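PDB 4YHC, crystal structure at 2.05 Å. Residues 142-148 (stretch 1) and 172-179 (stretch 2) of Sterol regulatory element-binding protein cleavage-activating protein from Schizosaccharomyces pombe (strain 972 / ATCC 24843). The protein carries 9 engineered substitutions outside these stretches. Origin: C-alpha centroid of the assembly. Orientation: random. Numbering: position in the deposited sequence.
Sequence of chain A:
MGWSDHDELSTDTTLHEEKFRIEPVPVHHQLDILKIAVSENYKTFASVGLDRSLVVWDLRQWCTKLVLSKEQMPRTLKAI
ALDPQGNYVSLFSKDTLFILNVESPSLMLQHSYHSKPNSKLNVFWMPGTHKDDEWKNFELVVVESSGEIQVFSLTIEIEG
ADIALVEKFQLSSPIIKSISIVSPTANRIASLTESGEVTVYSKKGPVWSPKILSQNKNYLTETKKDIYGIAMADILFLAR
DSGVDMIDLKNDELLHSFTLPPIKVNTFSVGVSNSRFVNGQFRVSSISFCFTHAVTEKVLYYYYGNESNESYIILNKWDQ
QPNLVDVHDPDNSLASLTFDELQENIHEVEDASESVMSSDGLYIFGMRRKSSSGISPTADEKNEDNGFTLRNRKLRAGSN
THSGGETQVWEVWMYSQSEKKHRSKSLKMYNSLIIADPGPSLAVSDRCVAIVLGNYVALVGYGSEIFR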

# COMPACT_ATOMS: atom_id res chain seq x y z
N VAL A 142 -15.26 7.50 -4.89
CA VAL A 142 -14.48 8.34 -5.75
C VAL A 142 -14.23 9.65 -5.05
O VAL A 142 -15.18 10.38 -4.72
CB VAL A 142 -15.23 8.61 -7.07
CG1 VAL A 142 -14.40 9.48 -7.99
CG2 VAL A 142 -15.50 7.29 -7.75
N VAL A 143 -12.96 9.93 -4.80
CA VAL A 143 -12.57 11.11 -4.08
C VAL A 143 -11.85 12.06 -5.01
O VAL A 143 -10.88 11.69 -5.69
CB VAL A 143 -11.66 10.79 -2.86
CG1 VAL A 143 -11.31 12.06 -2.09
CG2 VAL A 143 -12.33 9.80 -1.91
N GLU A 144 -12.30 13.32 -5.00
CA GLU A 144 -11.70 14.36 -5.83
C GLU A 144 -10.89 15.32 -5.01
O GLU A 144 -11.24 15.68 -3.91
CB GLU A 144 -12.77 15.13 -6.57
CG GLU A 144 -13.44 14.35 -7.67
CD GLU A 144 -14.53 15.17 -8.34
OE1 GLU A 144 -14.16 16.22 -8.96
OE2 GLU A 144 -15.73 14.77 -8.23
N SER A 145 -9.77 15.73 -5.55
CA SER A 145 -8.94 16.70 -4.81
C SER A 145 -9.68 17.99 -4.48
O SER A 145 -9.33 18.69 -3.54
CB SER A 145 -7.71 17.00 -5.61
OG SER A 145 -8.10 17.02 -6.96
N SER A 146 -10.74 18.25 -5.26
CA SER A 146 -11.65 19.37 -5.07
C SER A 146 -12.36 19.33 -3.71
O SER A 146 -12.79 20.36 -3.22
CB SER A 146 -12.69 19.39 -6.22
OG SER A 146 -13.72 18.40 -6.04
N GLY A 147 -12.48 18.17 -3.09
CA GLY A 147 -13.20 18.06 -1.84
C GLY A 147 -14.51 17.35 -1.98
O GLY A 147 -15.20 17.15 -1.01
N GLU A 148 -14.81 16.92 -3.19
CA GLU A 148 -16.00 16.14 -3.53
C GLU A 148 -15.76 14.64 -3.29
O GLU A 148 -14.74 14.12 -3.70
CB GLU A 148 -16.27 16.40 -5.01
CG GLU A 148 -17.70 16.50 -5.43
CD GLU A 148 -17.93 17.65 -6.40
OE1 GLU A 148 -16.93 18.35 -6.73
OE2 GLU A 148 -19.10 17.86 -6.81
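Stretch 2, residues 172-179: SSPIIKSI

Stretch 1 leaves a strand at Glu144 and folds into a type I beta turn from Glu144 to Gly147, closed by the backbone hydrogen bond from Gly147 N to Glu144 O (2.9 Å). A second backbone bond, Glu144 N to Glu148 O (2.9 Å), ties the incoming and outgoing arms together, as expected of a hairpin. Stretch 2 lies along this turn in the reverse order of sequence: the nearest CA atoms pair Gly147 with Pro174 at 4.9 Å, Ser145 with Ile175 at 4.7 Å, and Val143 with Ser178 at 7.3 Å. The widening of the last pair places the close backbone approach at the turn and leaves the strand that leads into it to side-chain contact.

Ile175 covers the most surface, 78 Å² of its own area. Its phi/psi of -92/118 is extended, its CA-to-CB bond points toward stretch 1, and its side chain adopts the m, t rotamer (chi1 -71°, chi2 175°). The far end of that chain reaches several parts of the hairpin: Ile175 CD1 lies 3.7 Å from Gly147 CA, 3.8 Å from Val143 CG1 and 3.9 Å from Glu144 O. Its backbone is fixed as well, since Ile175 N donates to Ser145 O over 2.8 Å with an N-H...O angle of 160°, a short and nearly straight hydrogen bond and the only one between the stretches.

Val143 supplies 56 Å². Its CA-to-CB bond points toward stretch 2, and with chi1 at -178° (t) its CG1 packs against Ile175 CD1 and also comes within 3.5 Å of Ser178 OG. Ser178 likewise directs its CA-to-CB bond toward stretch 1, while its hydroxyl is hydrogen-bonded elsewhere in the structure. Between Ile175 and Ser178 the chain turns a corner at Ile176 (phi/psi -75/-36); the CA-to-CB bonds of Ile176 and Lys177 point away and neither residue buries area here, so contact resumes at Ser178.

Ser145, with 48 Å², contributes mainly through its backbone. Its CA-to-CB bond points away overall, although Ser145 CB touches stretch 2, 4.1 Å from Ile175 O; its carbonyl faces stretch 2, where Ser145 O also lies 3.3 Å from Pro174 CA. Gly147 adds 35 Å² at the end of the turn. Its phi/psi of 109/0 would jam a CB against the preceding carbonyl oxygen, and an ideal CB would stand 2.9 Å from Ser173 O, a clash. With no side chain there, Gly147 CA can sit 3.8 Å from Ser173 O while also meeting the tip of Ile175. Altogether the two stretches bury 298 Å², both sides summed.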

# COMPACT_ATOMS: atom_id res chain seq x y z
N SER A 172 -15.11 21.27 2.89
CA SER A 172 -14.90 22.71 2.89
C SER A 172 -13.51 23.10 2.43
O SER A 172 -13.23 24.29 2.33
CB SER A 172 -15.06 23.22 4.31
OG SER A 172 -16.25 22.70 4.88
N SER A 173 -12.62 22.14 2.20
CA SER A 173 -11.30 22.45 1.70
C SER A 173 -10.79 21.42 0.65
O SER A 173 -11.32 20.32 0.54
CB SER A 173 -10.37 22.56 2.91
OG SER A 173 -9.02 22.77 2.54
N PRO A 174 -9.74 21.76 -0.11
CA PRO A 174 -9.20 20.73 -0.99
C PRO A 174 -8.50 19.58 -0.23
O PRO A 174 -7.90 19.78 0.82
CB PRO A 174 -8.18 21.49 -1.87
CG PRO A 174 -8.41 22.96 -1.60
CD PRO A 174 -8.95 23.00 -0.19
N ILE A 175 -8.59 18.39 -0.81
CA ILE A 175 -8.13 17.17 -0.18
C ILE A 175 -6.71 16.90 -0.58
O ILE A 175 -6.43 16.69 -1.72
CB ILE A 175 -9.08 16.02 -0.54
CG1 ILE A 175 -10.37 16.27 0.22
CG2 ILE A 175 -8.51 14.64 -0.16
CD1 ILE A 175 -11.49 15.31 -0.07
N ILE A 176 -5.81 16.87 0.37
CA ILE A 176 -4.40 16.48 0.14
C ILE A 176 -4.27 14.93 -0.03
O ILE A 176 -3.48 14.45 -0.81
CB ILE A 176 -3.53 16.91 1.35
CG1 ILE A 176 -3.60 18.43 1.57
CG2 ILE A 176 -2.08 16.53 1.17
CD1 ILE A 176 -2.91 18.86 2.86
N LYS A 177 -5.06 14.16 0.71
CA LYS A 177 -4.84 12.72 0.81
C LYS A 177 -6.11 12.08 1.36
O LYS A 177 -6.66 12.57 2.34
CB LYS A 177 -3.68 12.49 1.78
CG LYS A 177 -3.45 11.07 2.24
CD LYS A 177 -2.95 10.21 1.11
CE LYS A 177 -2.51 8.85 1.62
NZ LYS A 177 -1.05 8.81 1.72
N SER A 178 -6.57 11.02 0.73
CA SER A 178 -7.71 10.29 1.25
C SER A 178 -7.33 8.84 1.33
O SER A 178 -6.57 8.37 0.53
CB SER A 178 -8.94 10.49 0.38
OG SER A 178 -8.65 10.05 -0.95
N ILE A 179 -7.88 8.15 2.32
CA ILE A 179 -7.71 6.73 2.48
C ILE A 179 -9.00 6.06 2.91
O ILE A 179 -9.94 6.69 3.48
CB ILE A 179 -6.68 6.38 3.53
CG1 ILE A 179 -7.08 6.97 4.89
CG2 ILE A 179 -5.32 6.84 3.05
CD1 ILE A 179 -6.19 6.56 6.05